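Local coordinates for putative uncharacterized protein (Archaeoglobus fulgidus, PDB 3VU0) that forms the C-terminal globular domain of an archaeal AglB protein, a mixed alpha/beta fold with helices packed around a small central sheet, at residues 117-120 / 121-125; 107-111 / 112-116; 12-15 / 16-20. All coordinates share one frame; numbering follows the deposited sequence.

Contact 1 (117-120 / 121-125); sequences EYMK and NKEII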
# COMPACT_ATOMS: atom_id res chain seq x y z
N GLU A 117 10.71 12.12 13.55
CA GLU A 117 10.78 12.93 14.76
C GLU A 117 11.64 14.18 14.61
O GLU A 117 11.55 15.10 15.43
CB GLU A 117 11.26 12.10 15.96
CG GLU A 117 12.73 11.70 15.96
CD GLU A 117 13.00 10.41 15.21
OE1 GLU A 117 14.04 9.78 15.50
OE2 GLU A 117 12.19 10.02 14.34
N TYR A 118 12.46 14.23 13.57
CA TYR A 118 13.31 15.39 13.33
C TYR A 118 12.68 16.33 12.32
O TYR A 118 13.21 17.40 12.05
CB TYR A 118 14.68 14.94 12.82
CG TYR A 118 15.57 14.34 13.88
CD1 TYR A 118 16.26 15.14 14.79
CD2 TYR A 118 15.70 12.95 13.99
CE1 TYR A 118 17.07 14.57 15.78
CE2 TYR A 118 16.50 12.38 14.97
CZ TYR A 118 17.18 13.19 15.86
OH TYR A 118 17.98 12.61 16.82
N MSE A 119 11.55 15.92 11.75
CA MSE A 119 10.86 16.74 10.76
C MSE A 119 9.68 17.51 11.35
O MSE A 119 9.05 17.04 12.29
CB MSE A 119 10.35 15.86 9.61
CG MSE A 119 11.44 15.13 8.86
SE MSE A 119 10.71 13.71 7.80
CE MSE A 119 9.84 14.76 6.42
N LYS A 120 9.40 18.69 10.81
CA LYS A 120 8.27 19.48 11.27
C LYS A 120 7.01 18.76 10.80
O LYS A 120 7.04 18.04 9.80
CB LYS A 120 8.31 20.88 10.66
CG LYS A 120 9.43 21.76 11.19
CD LYS A 120 9.33 23.17 10.64
CE LYS A 120 10.32 24.11 11.32
NZ LYS A 120 11.73 23.67 11.14
N ASN A 121 5.90 18.96 11.50
CA ASN A 121 4.67 18.29 11.12
C ASN A 121 4.33 18.55 9.65
O ASN A 121 3.99 17.62 8.93
CB ASN A 121 3.51 18.76 12.01
CG ASN A 121 2.28 17.88 11.86
OD1 ASN A 121 2.30 16.70 12.20
ND2 ASN A 121 1.20 18.46 11.36
N LYS A 122 4.43 19.80 9.20
CA LYS A 122 4.11 20.11 7.82
C LYS A 122 5.09 19.48 6.83
O LYS A 122 4.71 19.14 5.71
CB LYS A 122 4.03 21.62 7.59
CG LYS A 122 3.56 22.00 6.19
CD LYS A 122 3.30 23.49 6.06
CE LYS A 122 3.00 23.87 4.63
NZ LYS A 122 4.20 23.75 3.75
N GLU A 123 6.35 19.31 7.23
CA GLU A 123 7.31 18.67 6.34
C GLU A 123 6.89 17.21 6.10
O GLU A 123 7.10 16.67 5.01
CB GLU A 123 8.72 18.73 6.94
CG GLU A 123 9.26 20.14 7.10
CD GLU A 123 10.70 20.18 7.61
OE1 GLU A 123 10.99 19.48 8.60
OE2 GLU A 123 11.53 20.92 7.04
N ILE A 124 6.30 16.59 7.10
CA ILE A 124 5.84 15.20 6.98
C ILE A 124 4.65 15.15 6.04
O ILE A 124 4.57 14.27 5.17
CB ILE A 124 5.45 14.61 8.36
CG1 ILE A 124 6.70 14.49 9.24
CG2 ILE A 124 4.77 13.26 8.19
CD1 ILE A 124 6.40 14.03 10.65
N ILE A 125 3.72 16.09 6.20
CA ILE A 125 2.54 16.16 5.35
C ILE A 125 2.95 16.46 3.90
O ILE A 125 2.49 15.80 2.96
CB ILE A 125 1.57 17.27 5.85
CG1 ILE A 125 1.06 16.92 7.25
CG2 ILE A 125 0.41 17.43 4.88
CD1 ILE A 125 0.34 18.06 7.95
O HOH W 1 12.11 23.75 8.49

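Contact 2 (107-111 / 112-116); sequences PIMQI and AGYSP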
# COMPACT_ATOMS: atom_id res chain seq x y z
N PRO A 107 5.41 4.62 10.81
CA PRO A 107 6.28 3.44 10.81
C PRO A 107 6.73 3.10 9.39
O PRO A 107 7.83 2.56 9.19
CB PRO A 107 5.39 2.35 11.43
CG PRO A 107 3.99 2.83 11.17
CD PRO A 107 4.10 4.32 11.41
N ILE A 108 5.90 3.41 8.40
CA ILE A 108 6.27 3.16 7.01
C ILE A 108 7.51 3.99 6.70
O ILE A 108 8.47 3.50 6.11
CB ILE A 108 5.13 3.55 6.03
CG1 ILE A 108 3.96 2.57 6.17
CG2 ILE A 108 5.64 3.58 4.60
CD1 ILE A 108 2.81 2.84 5.20
N MSE A 109 7.49 5.25 7.11
CA MSE A 109 8.64 6.13 6.89
C MSE A 109 9.87 5.61 7.63
O MSE A 109 10.96 5.56 7.08
CB MSE A 109 8.34 7.55 7.37
CG MSE A 109 7.41 8.32 6.47
SE MSE A 109 7.32 10.17 7.02
CE MSE A 109 9.09 10.73 6.46
N GLN A 110 9.69 5.23 8.89
CA GLN A 110 10.81 4.73 9.69
C GLN A 110 11.46 3.52 9.03
O GLN A 110 12.69 3.43 8.96
CB GLN A 110 10.34 4.37 11.10
CG GLN A 110 9.72 5.54 11.83
CD GLN A 110 9.12 5.14 13.16
OE1 GLN A 110 8.37 4.17 13.25
NE2 GLN A 110 9.45 5.89 14.21
N ILE A 111 10.65 2.59 8.54
CA ILE A 111 11.17 1.39 7.90
C ILE A 111 11.82 1.73 6.56
O ILE A 111 12.70 1.01 6.08
CB ILE A 111 10.06 0.34 7.72
CG1 ILE A 111 9.49 -0.02 9.09
CG2 ILE A 111 10.61 -0.91 7.05
CD1 ILE A 111 8.24 -0.85 9.05
N ALA A 112 11.39 2.84 5.96
CA ALA A 112 11.96 3.28 4.69
C ALA A 112 13.29 3.98 4.92
O ALA A 112 14.01 4.30 3.97
CB ALA A 112 10.99 4.21 3.97
N GLY A 113 13.62 4.24 6.19
CA GLY A 113 14.89 4.89 6.50
C GLY A 113 14.83 6.34 6.95
O GLY A 113 15.87 6.98 7.12
N TYR A 114 13.62 6.86 7.14
CA TYR A 114 13.45 8.24 7.58
C TYR A 114 13.30 8.34 9.09
O TYR A 114 12.96 7.35 9.75
CB TYR A 114 12.23 8.86 6.90
CG TYR A 114 12.34 8.97 5.40
CD1 TYR A 114 13.08 10.00 4.81
CD2 TYR A 114 11.73 8.04 4.56
CE1 TYR A 114 13.20 10.09 3.42
CE2 TYR A 114 11.85 8.12 3.17
CZ TYR A 114 12.58 9.15 2.61
OH TYR A 114 12.70 9.25 1.24
N SER A 115 13.54 9.53 9.63
CA SER A 115 13.41 9.78 11.07
C SER A 115 12.47 10.97 11.22
O SER A 115 12.90 12.10 11.45
CB SER A 115 14.78 10.11 11.68
OG SER A 115 15.65 9.00 11.59
N PRO A 116 11.16 10.71 11.10
CA PRO A 116 10.11 11.72 11.21
C PRO A 116 10.18 12.62 12.44
O PRO A 116 9.77 13.78 12.37
CB PRO A 116 8.82 10.88 11.19
CG PRO A 116 9.21 9.67 10.41
CD PRO A 116 10.57 9.36 10.95
O HOH W 2 14.15 5.12 10.79

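Contact 3 (12-15 / 16-20); sequences NWMK and ENLEA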
# COMPACT_ATOMS: atom_id res chain seq x y z
N ASN A 12 -12.83 -11.07 0.03
CA ASN A 12 -13.69 -12.01 -0.69
C ASN A 12 -13.70 -11.68 -2.17
O ASN A 12 -13.73 -12.58 -3.02
CB ASN A 12 -15.13 -11.95 -0.16
CG ASN A 12 -15.26 -12.51 1.25
OD1 ASN A 12 -14.55 -13.45 1.62
ND2 ASN A 12 -16.17 -11.94 2.02
N TRP A 13 -13.67 -10.38 -2.48
CA TRP A 13 -13.66 -9.95 -3.87
C TRP A 13 -12.37 -10.41 -4.56
O TRP A 13 -12.41 -10.97 -5.65
CB TRP A 13 -13.77 -8.42 -3.96
CG TRP A 13 -13.96 -7.91 -5.36
CD1 TRP A 13 -15.14 -7.71 -6.01
CD2 TRP A 13 -12.92 -7.58 -6.30
NE1 TRP A 13 -14.91 -7.27 -7.30
CE2 TRP A 13 -13.56 -7.19 -7.50
CE3 TRP A 13 -11.52 -7.58 -6.25
CZ2 TRP A 13 -12.84 -6.80 -8.64
CZ3 TRP A 13 -10.81 -7.19 -7.38
CH2 TRP A 13 -11.47 -6.80 -8.56
N MSE A 14 -11.22 -10.19 -3.92
CA MSE A 14 -9.99 -10.61 -4.57
C MSE A 14 -9.83 -12.12 -4.64
O MSE A 14 -9.18 -12.64 -5.55
CB MSE A 14 -8.74 -9.94 -3.94
CG MSE A 14 -8.75 -9.67 -2.44
SE MSE A 14 -7.40 -8.29 -2.00
CE MSE A 14 -5.82 -9.20 -2.59
N LYS A 15 -10.46 -12.83 -3.71
CA LYS A 15 -10.38 -14.29 -3.70
C LYS A 15 -11.01 -14.87 -4.96
O LYS A 15 -10.48 -15.81 -5.56
CB LYS A 15 -11.09 -14.87 -2.48
CG LYS A 15 -10.95 -16.39 -2.37
CD LYS A 15 -11.68 -16.94 -1.16
CE LYS A 15 -11.42 -18.43 -0.99
NZ LYS A 15 -12.10 -18.98 0.22
N GLU A 16 -12.14 -14.31 -5.38
CA GLU A 16 -12.82 -14.83 -6.56
C GLU A 16 -12.60 -14.07 -7.86
O GLU A 16 -13.03 -14.53 -8.92
CB GLU A 16 -14.32 -14.96 -6.29
CG GLU A 16 -15.02 -13.67 -5.94
CD GLU A 16 -16.49 -13.88 -5.60
OE1 GLU A 16 -17.23 -14.39 -6.47
OE2 GLU A 16 -16.90 -13.54 -4.47
N ASN A 17 -11.94 -12.92 -7.79
CA ASN A 17 -11.71 -12.13 -9.00
C ASN A 17 -10.27 -12.08 -9.50
O ASN A 17 -10.04 -12.02 -10.71
CB ASN A 17 -12.24 -10.70 -8.80
CG ASN A 17 -13.75 -10.63 -8.90
OD1 ASN A 17 -14.32 -10.75 -9.99
ND2 ASN A 17 -14.42 -10.44 -7.76
N LEU A 18 -9.29 -12.10 -8.60
CA LEU A 18 -7.90 -12.08 -9.06
C LEU A 18 -7.54 -13.46 -9.63
O LEU A 18 -8.10 -14.47 -9.22
CB LEU A 18 -6.96 -11.70 -7.91
CG LEU A 18 -7.16 -10.35 -7.21
CD1 LEU A 18 -5.97 -10.07 -6.30
CD2 LEU A 18 -7.30 -9.23 -8.23
N GLU A 19 -6.61 -13.48 -10.59
CA GLU A 19 -6.20 -14.74 -11.22
C GLU A 19 -5.78 -15.79 -10.19
O GLU A 19 -4.90 -15.55 -9.36
CB GLU A 19 -5.05 -14.50 -12.20
CG GLU A 19 -5.41 -13.63 -13.41
CD GLU A 19 -5.56 -12.15 -13.06
OE1 GLU A 19 -4.75 -11.64 -12.27
OE2 GLU A 19 -6.49 -11.50 -13.59
N ALA A 20 -6.43 -16.95 -10.26
CA ALA A 20 -6.17 -18.05 -9.33
C ALA A 20 -4.71 -18.46 -9.23
O ALA A 20 -3.96 -18.39 -10.20
CB ALA A 20 -7.02 -19.26 -9.71

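Contact 1 (117-120 / 121-125)
With CG placed beside its own backbone N (chi1 -64°) and the chain running straight on from there, Glu-123 reaches back to the backbone of Lys-120, while the CB bond of Met-119 points toward the helix and meets Ile-124. The carboxylate accepts the backbone N-H of Lys-120: N of Lys-120 lies 2.8 Å from OE1 of Glu-123 in an almost straight bond (173° at the hydrogen). The donor comes in on the anti side of OE1, somewhat out of the carboxylate plane. OE1 of Glu-123 also comes close to CA of Met-119. Lys-120 is the N-cap residue of helix 121-128, and Glu-123, three residues on, supplies one half of a capping box; a lysine side chain cannot return the other half as an acceptor. Around the cap, Met-119 and Ile-124 make the apolar pair of a hydrophobic staple, joining the residue before the N-cap to the fourth residue of the helix, with CB of Met-119 3.9 Å from CG1 of Ile-124. The selenomethionine then bends at its last torsion (chi3 72°), which brings CE of Met-119 to 3.6 Å from the backbone O of Glu-123. Between these side chains, O of Lys-120 accepts the backbone N-H of Ile-124, N to O 3.2 Å. The charged ends of Lys-120 and Glu-123 do not touch: NZ of Lys-120 and OE2 of Glu-123 stand 4.9 Å apart. A water bridges them, accepting from NZ of Lys-120 and donating to OE2 of Glu-123. Next along the helix, Lys-122 turns instead to a salt bridge with Asp-126, and Ile-124 also packs on Pro-116.

Contact 2 (107-111 / 112-116)
Met-109, a selenomethionine in the last turn of helix 105-112, lays CB and SE against the ring of Pro-116, and its methyl reaches CB of Tyr-114. The helix closes in a Schellman motif. Gly-113 turns to positive phi (107°), Tyr-114 N-H returns to O of Met-109 (N to O 3.0 Å), and within that loop Gly-113 N-H bonds to O of Gln-110, also at 3.0 Å between N and O. The apolar contact that accompanies the motif here, between the residue after the glycine and the third residue before Ala-112, is made by CE of Met-109 and CB of Tyr-114, 3.7 Å apart. A bend at chi3 (72°) turns that methyl to the tyrosine, whose side chain crosses the selenomethionine at about a right angle; the backbone O of Met-109 lies at the edge of the ring, near its plane. Proline and selenomethionine run past each other in opposite directions, CG of Pro-116 3.8 Å from CB of Met-109, and CG of Gln-110 rests on the proline CD. Phe-127 of helix 121-128 meets both Met-109 and Tyr-114, while Ala-112 packs on helix 61-69. A water donates to O of Gln-110 and to O of Tyr-114, and the latter oxygen also receives an almost linear CA-H contact, 3.4 Å from CA of Gln-110.

Contact 3 (12-15 / 16-20)
This is an amide-on-indole stack made one helical turn apart, where helix 5-17 ends in the AglB core family region and lies against the edge strand 147-153. With chi1 of Trp-13 near 180° (-172°), CG points away from the backbone N and the indole comes against the side chain of Asn-17, one turn on, which crosses over one face. The amide and ring planes are 27° apart. ND2 of Asn-17 sits 3.2 Å above the indole plane of Trp-13, toward the rim, while CB of Asn-17 stands almost squarely over the six-membered ring, 3.8 Å from its centroid, as a CH-pi contact. The amide is also tied to the backbone: ND2 of Asn-17 donates to O of Trp-13 at 3.0 Å, and that oxygen lies near the amide plane. The same oxygen takes weak bonds from the backbone N-H groups of Glu-16 and Asn-17, three donors in all at the helix end. A firmer bond closes the turn, N of Leu-18 to O of Met-14 at 3.1 Å. Alongside, Met-14 and Leu-18 point the same way, CB of Met-14 3.6 Å from CD1 of Leu-18, whose other methyl, CD2, approaches CZ3 of Trp-13. The indole further meets Phe-153 edge-to-face and touches Leu-150; a bound MES lies about 6 Å from its side chain. ND2 of Asn-17 and NE1 of Trp-13 are both donors, so their closeness is not a hydrogen bond; the amide N-H goes to the carbonyl instead, consistent with a held amide rotation, its ND2 end nearest the indole face.

How the contacts relate
Along the chain the order is contact 3, contact 2, contact 1. Contact 3 ends helix 5-17 on the far side of the chain's centre from the others; its centre is about 32 Å from that of contact 2 and about 39 Å from that of contact 1. Contacts 2 and 1 are neighbours, with centres 12 Å apart: the first ends helix 105-112, the second starts helix 121-128, and the short linker between them is held at both ends. They share a small apolar cluster, in which SE of Met-119 lies 3.6 Å from CE of Met-109. The two consecutive helices thus meet through residues around the turn that joins them, whereas contact 3 finishes a separate helix beside the sheet.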